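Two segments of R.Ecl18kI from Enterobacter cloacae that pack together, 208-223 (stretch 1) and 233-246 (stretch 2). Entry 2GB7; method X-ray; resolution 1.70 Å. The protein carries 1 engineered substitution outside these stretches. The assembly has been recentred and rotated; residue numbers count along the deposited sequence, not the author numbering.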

# COMPACT_ATOMS: atom_id res chain seq x y z
N THR F 208 7.40 12.95 -5.81
CA THR F 208 6.06 12.74 -5.20
C THR F 208 5.18 13.94 -5.36
O THR F 208 5.67 15.03 -5.61
CB THR F 208 6.18 12.39 -3.67
OG1 THR F 208 4.90 11.95 -3.16
CG2 THR F 208 6.64 13.59 -2.86
N LEU F 209 3.86 13.73 -5.26
CA LEU F 209 2.91 14.82 -5.22
C LEU F 209 2.37 15.06 -3.81
O LEU F 209 1.56 15.97 -3.60
CB LEU F 209 1.76 14.53 -6.19
CG LEU F 209 2.24 14.50 -7.64
CD1 LEU F 209 1.15 14.19 -8.61
CD2 LEU F 209 2.95 15.82 -8.04
N ASP F 210 2.81 14.23 -2.86
CA ASP F 210 2.34 14.23 -1.48
C ASP F 210 2.64 15.56 -0.81
O ASP F 210 3.75 16.04 -0.91
CB ASP F 210 3.06 13.11 -0.72
CG ASP F 210 2.33 12.70 0.55
OD1 ASP F 210 1.88 13.56 1.33
OD2 ASP F 210 2.18 11.50 0.76
N ASP F 211 1.65 16.12 -0.12
CA ASP F 211 1.80 17.38 0.61
C ASP F 211 1.91 17.22 2.11
O ASP F 211 1.81 18.20 2.87
CB ASP F 211 0.61 18.32 0.28
CG ASP F 211 -0.77 17.72 0.64
OD1 ASP F 211 -0.86 16.68 1.32
OD2 ASP F 211 -1.80 18.30 0.23
N SER F 212 2.07 15.98 2.58
CA SER F 212 1.74 15.72 3.97
C SER F 212 2.80 15.01 4.74
O SER F 212 2.62 14.75 5.93
CB SER F 212 0.40 14.96 4.10
OG SER F 212 0.58 13.62 3.64
N PHE F 213 3.93 14.71 4.10
CA PHE F 213 4.98 13.96 4.79
C PHE F 213 5.70 14.83 5.82
O PHE F 213 5.79 16.06 5.68
CB PHE F 213 5.95 13.32 3.79
CG PHE F 213 6.57 14.30 2.83
CD1 PHE F 213 7.78 14.93 3.15
CD2 PHE F 213 5.96 14.59 1.62
CE1 PHE F 213 8.36 15.81 2.28
CE2 PHE F 213 6.55 15.51 0.72
CZ PHE F 213 7.74 16.12 1.06
N SER F 214 6.20 14.19 6.87
CA SER F 214 6.76 14.87 8.04
C SER F 214 8.25 15.15 7.96
O SER F 214 8.97 14.53 7.16
CB SER F 214 6.53 14.01 9.28
OG SER F 214 7.30 12.83 9.21
N GLU F 215 8.71 16.04 8.84
CA GLU F 215 10.15 16.28 8.98
C GLU F 215 10.89 15.02 9.38
O GLU F 215 11.99 14.78 8.90
CB GLU F 215 10.46 17.42 9.96
CG GLU F 215 11.98 17.78 10.10
CD GLU F 215 12.65 18.24 8.79
OE1 GLU F 215 11.97 18.37 7.75
OE2 GLU F 215 13.89 18.46 8.78
N GLU F 216 10.28 14.20 10.24
CA GLU F 216 10.90 12.92 10.60
C GLU F 216 11.14 12.04 9.38
O GLU F 216 12.20 11.45 9.24
CB GLU F 216 10.06 12.18 11.64
CG GLU F 216 10.62 10.81 12.04
N THR F 217 10.14 11.92 8.51
CA THR F 217 10.30 11.18 7.26
C THR F 217 11.42 11.79 6.40
O THR F 217 12.28 11.08 5.89
CB THR F 217 8.97 11.16 6.51
OG1 THR F 217 8.04 10.36 7.26
CG2 THR F 217 9.13 10.56 5.12
N ILE F 218 11.38 13.10 6.22
CA ILE F 218 12.45 13.78 5.47
C ILE F 218 13.82 13.41 6.02
O ILE F 218 14.76 13.10 5.24
CB ILE F 218 12.26 15.32 5.50
CG1 ILE F 218 11.05 15.67 4.67
CG2 ILE F 218 13.47 16.00 4.86
CD1 ILE F 218 10.44 17.08 4.94
N ASN F 219 13.95 13.46 7.34
CA ASN F 219 15.25 13.22 7.96
C ASN F 219 15.70 11.77 7.85
O ASN F 219 16.87 11.48 7.61
CB ASN F 219 15.19 13.65 9.41
CG ASN F 219 15.11 15.16 9.57
OD1 ASN F 219 15.35 15.91 8.63
ND2 ASN F 219 14.74 15.60 10.76
N ILE F 220 14.76 10.84 7.98
CA ILE F 220 15.14 9.43 7.81
C ILE F 220 15.54 9.18 6.36
O ILE F 220 16.55 8.53 6.11
CB ILE F 220 13.98 8.50 8.20
CG1 ILE F 220 13.74 8.60 9.70
CG2 ILE F 220 14.26 7.08 7.73
CD1 ILE F 220 12.41 8.00 10.16
N LEU F 221 14.79 9.73 5.42
CA LEU F 221 15.15 9.61 4.01
C LEU F 221 16.54 10.23 3.75
O LEU F 221 17.34 9.67 3.03
CB LEU F 221 14.08 10.27 3.11
CG LEU F 221 12.79 9.44 3.11
CD1 LEU F 221 11.76 10.27 2.38
CD2 LEU F 221 13.00 8.08 2.41
N TYR F 222 16.77 11.40 4.35
CA TYR F 222 18.04 12.12 4.20
C TYR F 222 19.22 11.25 4.62
O TYR F 222 20.24 11.20 3.91
CB TYR F 222 17.98 13.41 5.01
CG TYR F 222 19.24 14.23 4.96
CD1 TYR F 222 19.48 15.08 3.88
CD2 TYR F 222 20.17 14.14 5.97
CE1 TYR F 222 20.63 15.85 3.83
CE2 TYR F 222 21.32 14.92 5.94
CZ TYR F 222 21.54 15.75 4.86
OH TYR F 222 22.69 16.51 4.86
N GLU F 223 19.07 10.58 5.76
CA GLU F 223 20.17 9.73 6.25
C GLU F 223 20.39 8.57 5.31
O GLU F 223 21.51 8.02 5.22
CB GLU F 223 19.82 9.22 7.64
CG GLU F 223 20.98 8.47 8.37
CD GLU F 223 21.15 7.01 7.95
OE1 GLU F 223 20.14 6.36 7.58
OE2 GLU F 223 22.32 6.53 7.97
N GLU F 233 4.94 24.34 -6.08
CA GLU F 233 3.82 24.73 -5.23
C GLU F 233 3.86 24.02 -3.89
O GLU F 233 3.74 24.63 -2.85
CB GLU F 233 2.50 24.47 -5.93
CG GLU F 233 1.31 25.03 -5.16
N ASN F 234 4.07 22.71 -3.93
CA ASN F 234 4.11 21.94 -2.71
C ASN F 234 5.29 22.32 -1.84
O ASN F 234 5.15 22.43 -0.62
CB ASN F 234 4.17 20.46 -3.05
CG ASN F 234 3.79 19.58 -1.88
OD1 ASN F 234 3.02 19.98 -0.99
ND2 ASN F 234 4.35 18.37 -1.86
N LYS F 235 6.46 22.51 -2.45
CA LYS F 235 7.61 22.92 -1.66
C LYS F 235 7.34 24.23 -0.95
O LYS F 235 7.57 24.35 0.24
CB LYS F 235 8.91 23.04 -2.47
CG LYS F 235 10.09 23.03 -1.46
CD LYS F 235 11.40 23.55 -1.90
CE LYS F 235 12.23 23.81 -0.65
NZ LYS F 235 13.64 23.47 -0.79
N ASN F 236 6.85 25.22 -1.68
CA ASN F 236 6.73 26.54 -1.11
C ASN F 236 5.63 26.67 -0.08
O ASN F 236 5.72 27.47 0.84
CB ASN F 236 6.70 27.59 -2.22
CG ASN F 236 8.06 27.70 -2.93
OD1 ASN F 236 9.10 27.30 -2.37
ND2 ASN F 236 8.06 28.19 -4.15
N PHE F 237 4.61 25.83 -0.21
CA PHE F 237 3.50 25.87 0.71
C PHE F 237 3.83 25.15 2.01
O PHE F 237 3.50 25.63 3.09
CB PHE F 237 2.27 25.21 0.08
CG PHE F 237 1.07 25.23 0.98
CD1 PHE F 237 0.46 26.44 1.30
CD2 PHE F 237 0.55 24.06 1.49
CE1 PHE F 237 -0.66 26.48 2.12
CE2 PHE F 237 -0.57 24.08 2.32
CZ PHE F 237 -1.17 25.30 2.64
N LYS F 238 4.50 24.01 1.90
CA LYS F 238 4.67 23.13 3.05
C LYS F 238 6.11 22.90 3.52
O LYS F 238 6.32 22.53 4.68
CB LYS F 238 3.99 21.79 2.76
CG LYS F 238 2.46 21.83 2.87
CD LYS F 238 2.01 21.76 4.32
CE LYS F 238 0.49 21.80 4.42
NZ LYS F 238 -0.16 20.90 3.41
N TYR F 239 7.08 23.13 2.64
CA TYR F 239 8.50 22.81 2.90
C TYR F 239 9.42 23.97 2.50
O TYR F 239 10.55 23.77 2.07
CB TYR F 239 8.88 21.53 2.15
CG TYR F 239 7.93 20.41 2.48
CD1 TYR F 239 6.91 20.06 1.59
CD2 TYR F 239 8.01 19.74 3.70
CE1 TYR F 239 6.00 19.04 1.91
CE2 TYR F 239 7.11 18.73 4.03
CZ TYR F 239 6.11 18.40 3.12
OH TYR F 239 5.20 17.41 3.39
N LYS F 240 8.92 25.18 2.67
CA LYS F 240 9.58 26.35 2.10
C LYS F 240 11.03 26.52 2.55
O LYS F 240 11.93 26.74 1.73
CB LYS F 240 8.79 27.61 2.46
CG LYS F 240 9.22 28.82 1.67
CD LYS F 240 8.62 30.08 2.23
CE LYS F 240 7.12 30.20 1.91
NZ LYS F 240 6.84 30.34 0.45
N ASN F 241 11.25 26.42 3.84
CA ASN F 241 12.57 26.63 4.41
C ASN F 241 13.53 25.51 4.04
O ASN F 241 14.75 25.73 3.97
CB ASN F 241 12.45 26.67 5.94
N ASN F 242 12.97 24.34 3.77
CA ASN F 242 13.65 23.08 4.02
C ASN F 242 14.54 22.66 2.87
O ASN F 242 14.05 22.17 1.87
CB ASN F 242 12.61 21.99 4.29
CG ASN F 242 13.20 20.79 4.96
OD1 ASN F 242 14.35 20.42 4.70
ND2 ASN F 242 12.43 20.17 5.84
N ASN F 243 15.85 22.84 3.04
CA ASN F 243 16.79 22.56 1.95
C ASN F 243 16.93 21.08 1.66
O ASN F 243 17.62 20.71 0.72
CB ASN F 243 18.17 23.23 2.19
CG ASN F 243 19.05 22.51 3.21
OD1 ASN F 243 18.79 21.39 3.64
ND2 ASN F 243 20.14 23.19 3.61
N ARG F 244 16.24 20.25 2.44
CA ARG F 244 16.26 18.81 2.16
C ARG F 244 15.18 18.36 1.19
O ARG F 244 15.19 17.22 0.73
CB ARG F 244 16.16 18.00 3.45
CG ARG F 244 17.32 18.26 4.37
CD ARG F 244 17.22 17.45 5.62
NE ARG F 244 18.42 17.67 6.41
CZ ARG F 244 18.75 16.98 7.49
NH1 ARG F 244 17.95 16.01 7.94
NH2 ARG F 244 19.88 17.26 8.11
N VAL F 245 14.24 19.24 0.88
CA VAL F 245 13.17 18.93 -0.04
C VAL F 245 13.45 19.72 -1.32
O VAL F 245 13.73 20.93 -1.25
CB VAL F 245 11.78 19.32 0.56
CG1 VAL F 245 10.69 19.18 -0.47
CG2 VAL F 245 11.46 18.45 1.82
N LEU F 246 13.45 19.02 -2.45
CA LEU F 246 13.82 19.66 -3.74
C LEU F 246 12.58 19.79 -4.59
O LEU F 246 11.57 19.13 -4.34
CB LEU F 246 14.82 18.78 -4.50
CG LEU F 246 16.27 18.69 -4.00
CD1 LEU F 246 17.09 17.84 -4.99
CD2 LEU F 246 16.91 20.02 -3.78

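Loops and helix ends often pack by pairing side-chain donors with backbone carbonyls of a loop, and these two segments of R.Ecl18kI illustrate the principle. Along stretch 2, a helix gives way at Tyr239 to a loop and a type I turn, Asn242 to Val245; stretch 1 runs from a loop into the helix 215-223, capped by Ser214. The backbones approach most closely near Asp211 and Asn234, with CA atoms 6.1 Å apart.

Asn234, on the helix, donates from ND2 to Asp210 O at 2.6 Å, meeting a carbonyl in the loop. One turn on, Lys238 NZ reaches Asp211 O in a weak hydrogen bond of 3.4 Å. Tyr239 does two jobs: its OH donates to Phe213 O at 2.7 Å, while its ring forms an offset stack with that of Phe213, the planes within 7° of parallel. Asn242 ND2 bonds to Glu215 OE1 at 2.7 Å, short but bent (129° at the hydrogen) and hence weak, and Asn242 OD1 accepts from Arg244 N at 3.0 Å, bracing the turn.

Arg244 then lays its guanidinium flat on the Tyr222 ring, centres 3.6 Å apart, a cation-pi contact in which the flat, charged group matches the electron-rich ring face in shape and charge; Arg244 CB meets Ile218 CG2 at 3.6 Å. Finally, Val245 CG2 packs 3.6 Å from Ile218 CD1, which also meets Tyr239 CD2 at 3.8 Å, and lies at the edge of the Phe213 ring.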